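Local atomic coordinates of transcription factor GAMBIF1 (PDB entry 1BVO), a protein that binds DNA through its Rel homology specificity domain and probably acts as a sequence-specific transcription activator. Residues P64-H69 / A142-F147. Numbering follows the deposited sequence.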
ATOM      1  N   PRO C  64     -23.930 -18.422 -11.011  1.00 57.91           N
ATOM      2  CA  PRO C  64     -25.064 -18.821 -10.150  1.00 56.98           C
ATOM      3  C   PRO C  64     -24.537 -19.501  -8.878  1.00 59.13           C
ATOM      4  O   PRO C  64     -25.179 -19.454  -7.825  1.00 61.95           O
ATOM      5  CB  PRO C  64     -25.866 -19.774 -11.036  1.00 47.86           C
ATOM      6  CG  PRO C  64     -24.794 -20.448 -11.816  1.00 60.43           C
ATOM      7  CD  PRO C  64     -23.871 -19.283 -12.211  1.00 55.96           C
ATOM      8  N   GLU C  65     -23.351 -20.102  -9.006  1.00 60.69           N
ATOM      9  CA  GLU C  65     -22.664 -20.768  -7.900  1.00 60.12           C
ATOM     10  C   GLU C  65     -21.710 -19.767  -7.254  1.00 59.95           C
ATOM     11  O   GLU C  65     -20.518 -20.054  -7.090  1.00 60.36           O
ATOM     12  CB  GLU C  65     -21.849 -21.949  -8.435  1.00 67.33           C
ATOM     13  CG  GLU C  65     -22.663 -23.146  -8.828  1.00 74.66           C
ATOM     14  CD  GLU C  65     -23.382 -23.743  -7.638  1.00 82.82           C
ATOM     15  OE1 GLU C  65     -22.721 -24.435  -6.831  1.00 85.33           O
ATOM     16  OE2 GLU C  65     -24.605 -23.506  -7.497  1.00 86.79           O
ATOM     17  N   HIS C  66     -22.235 -18.601  -6.885  1.00 52.47           N
ATOM     18  CA  HIS C  66     -21.429 -17.543  -6.289  1.00 43.55           C
ATOM     19  C   HIS C  66     -20.505 -18.075  -5.205  1.00 44.95           C
ATOM     20  O   HIS C  66     -20.899 -18.916  -4.407  1.00 45.15           O
ATOM     21  CB  HIS C  66     -22.327 -16.471  -5.695  1.00 40.86           C
ATOM     22  CG  HIS C  66     -23.433 -16.053  -6.605  1.00 33.68           C
ATOM     23  ND1 HIS C  66     -23.342 -14.947  -7.427  1.00 38.63           N
ATOM     24  CD2 HIS C  66     -24.617 -16.629  -6.882  1.00 31.44           C
ATOM     25  CE1 HIS C  66     -24.424 -14.873  -8.179  1.00 37.62           C
ATOM     26  NE2 HIS C  66     -25.214 -15.881  -7.867  1.00 40.74           N
ATOM     27  N   LYS C  67     -19.296 -17.528  -5.159  1.00 48.47           N
ATOM     28  CA  LYS C  67     -18.274 -17.912  -4.187  1.00 46.90           C
ATOM     29  C   LYS C  67     -18.055 -16.806  -3.178  1.00 45.02           C
ATOM     30  O   LYS C  67     -18.251 -15.617  -3.476  1.00 34.96           O
ATOM     31  CB  LYS C  67     -16.906 -18.075  -4.851  1.00 50.59           C
ATOM     32  CG  LYS C  67     -16.843 -18.808  -6.153  1.00 56.20           C
ATOM     33  CD  LYS C  67     -15.490 -18.509  -6.790  1.00 61.73           C
ATOM     34  CE  LYS C  67     -15.229 -19.398  -7.978  1.00 65.74           C
ATOM     35  NZ  LYS C  67     -14.971 -20.777  -7.504  1.00 70.04           N
ATOM     36  N   PRO C  68     -17.522 -17.175  -2.004  1.00 43.71           N
ATOM     37  CA  PRO C  68     -17.220 -16.251  -0.917  1.00 47.77           C
ATOM     38  C   PRO C  68     -16.362 -15.157  -1.512  1.00 48.80           C
ATOM     39  O   PRO C  68     -15.396 -15.434  -2.239  1.00 50.13           O
ATOM     40  CB  PRO C  68     -16.408 -17.114   0.032  1.00 45.02           C
ATOM     41  CG  PRO C  68     -17.088 -18.419  -0.084  1.00 44.91           C
ATOM     42  CD  PRO C  68     -17.269 -18.565  -1.582  1.00 45.69           C
ATOM     43  N   HIS C  69     -16.808 -13.929  -1.325  1.00 45.91           N
ATOM     44  CA  HIS C  69     -16.079 -12.799  -1.822  1.00 40.21           C
ATOM     45  C   HIS C  69     -15.294 -12.363  -0.618  1.00 42.73           C
ATOM     46  O   HIS C  69     -15.849 -12.224   0.468  1.00 47.36           O
ATOM     47  CB  HIS C  69     -17.020 -11.695  -2.274  1.00 42.53           C
ATOM     48  CG  HIS C  69     -16.320 -10.587  -2.994  1.00 43.34           C
ATOM     49  ND1 HIS C  69     -15.231  -9.943  -2.452  1.00 42.94           N
ATOM     50  CD2 HIS C  69     -16.503 -10.072  -4.225  1.00 41.88           C
ATOM     51  CE1 HIS C  69     -14.769  -9.069  -3.335  1.00 49.58           C
ATOM     52  NE2 HIS C  69     -15.519  -9.129  -4.417  1.00 47.66           N
ATOM     53  N   ALA C 142     -17.068  -5.303  -7.074  1.00 36.86           N
ATOM     54  CA  ALA C 142     -18.457  -5.695  -7.088  1.00 34.77           C
ATOM     55  C   ALA C 142     -18.626  -6.882  -6.167  1.00 35.35           C
ATOM     56  O   ALA C 142     -17.714  -7.693  -5.984  1.00 33.25           O
ATOM     57  CB  ALA C 142     -18.892  -6.044  -8.491  1.00 33.83           C
ATOM     58  N   VAL C 143     -19.805  -6.942  -5.570  1.00 34.72           N
ATOM     59  CA  VAL C 143     -20.142  -8.003  -4.650  1.00 34.15           C
ATOM     60  C   VAL C 143     -21.636  -8.128  -4.673  1.00 32.63           C
ATOM     61  O   VAL C 143     -22.330  -7.374  -5.341  1.00 36.93           O
ATOM     62  CB  VAL C 143     -19.838  -7.608  -3.182  1.00 35.89           C
ATOM     63  CG1 VAL C 143     -18.350  -7.550  -2.922  1.00 31.33           C
ATOM     64  CG2 VAL C 143     -20.483  -6.254  -2.883  1.00 36.90           C
ATOM     65  N   ARG C 144     -22.126  -9.100  -3.940  1.00 33.66           N
ATOM     66  CA  ARG C 144     -23.552  -9.273  -3.764  1.00 42.50           C
ATOM     67  C   ARG C 144     -23.636  -9.718  -2.306  1.00 43.92           C
ATOM     68  O   ARG C 144     -22.681 -10.281  -1.747  1.00 43.07           O
ATOM     69  CB  ARG C 144     -24.122 -10.369  -4.642  1.00 46.50           C
ATOM     70  CG  ARG C 144     -23.985 -10.214  -6.130  1.00 47.02           C
ATOM     71  CD  ARG C 144     -24.659 -11.438  -6.742  1.00 54.78           C
ATOM     72  NE  ARG C 144     -24.465 -11.618  -8.171  1.00 54.04           N
ATOM     73  CZ  ARG C 144     -25.388 -11.354  -9.081  1.00 57.57           C
ATOM     74  NH1 ARG C 144     -26.576 -10.894  -8.715  1.00 57.69           N
ATOM     75  NH2 ARG C 144     -25.128 -11.581 -10.362  1.00 65.88           N
ATOM     76  N   LEU C 145     -24.731  -9.360  -1.661  1.00 44.51           N
ATOM     77  CA  LEU C 145     -24.946  -9.730  -0.277  1.00 39.84           C
ATOM     78  C   LEU C 145     -25.607 -11.091  -0.333  1.00 41.02           C
ATOM     79  O   LEU C 145     -26.504 -11.330  -1.157  1.00 41.31           O
ATOM     80  CB  LEU C 145     -25.890  -8.729   0.392  1.00 33.40           C
ATOM     81  CG  LEU C 145     -25.355  -7.300   0.439  1.00 32.77           C
ATOM     82  CD1 LEU C 145     -26.421  -6.354   0.952  1.00 35.09           C
ATOM     83  CD2 LEU C 145     -24.116  -7.257   1.303  1.00 26.94           C
ATOM     84  N   CYS C 146     -25.153 -11.999   0.513  1.00 36.79           N
ATOM     85  CA  CYS C 146     -25.749 -13.321   0.544  1.00 40.60           C
ATOM     86  C   CYS C 146     -26.523 -13.475   1.846  1.00 44.21           C
ATOM     87  O   CYS C 146     -25.991 -13.195   2.934  1.00 46.46           O
ATOM     88  CB  CYS C 146     -24.699 -14.407   0.452  1.00 34.90           C
ATOM     89  SG  CYS C 146     -25.433 -16.029   0.117  1.00 49.74           S
ATOM     90  N   PHE C 147     -27.789 -13.864   1.740  1.00 41.58           N
ATOM     91  CA  PHE C 147     -28.607 -14.030   2.926  1.00 39.43           C
ATOM     92  C   PHE C 147     -28.902 -15.496   3.173  1.00 41.66           C
ATOM     93  O   PHE C 147     -29.720 -16.095   2.487  1.00 38.95           O
ATOM     94  CB  PHE C 147     -29.921 -13.258   2.792  1.00 38.79           C
ATOM     95  CG  PHE C 147     -29.740 -11.776   2.549  1.00 41.83           C
ATOM     96  CD1 PHE C 147     -29.615 -10.896   3.609  1.00 40.32           C
ATOM     97  CD2 PHE C 147     -29.696 -11.272   1.259  1.00 34.41           C
ATOM     98  CE1 PHE C 147     -29.440  -9.528   3.386  1.00 40.76           C
ATOM     99  CE2 PHE C 147     -29.524  -9.918   1.022  1.00 37.37           C
ATOM    100  CZ  PHE C 147     -29.397  -9.039   2.091  1.00 38.38           C
TER
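The irregular segment His66–His69 passes over the start of strand 142-152, its run from His66 to His69 turned by 120° from that of Ala142 to Arg144, and the backbones stay well separated, His69 CA lying 6.9 Å from Val143 CA. Two histidines bridge this gap, His69 at Ala142 and Val143, His66 at Arg144. The His69 ring receives Val143 CG1 over one face in a CH-pi contact, the methyl 3.5 Å from the ring centroid and displaced toward CD2. CG of His69 lies anti to its backbone N (chi1 -171°), which carries the imidazole across to the valine. The ring is fixed at both nitrogens, ND1 by the backbone N of His71 and NE2 by the carbonyl O of Asp139; the carbonyl O of Ala142 also lies close, 3.1 Å from His69 NE2. Three residues earlier, His66 crosses the extended Arg144 side chain at about a right angle. Its CE1 sits over a face of the guanidinium, 3.3 Å from Arg144 NE, and the two planes are inclined by 72°. Backbone carbonyls hold both groups in place: Thr60 accepts from His66 ND1, while Lys61 and Ser168 accept from Arg144 NH2 and NH1. The largely buried contact thus packs the loop between strands 52-59 and 72-74 onto strand 142-152 of the five-stranded antiparallel sheet, part of the immunoglobulin-like beta-sandwich of the Rel homology DNA-binding domain.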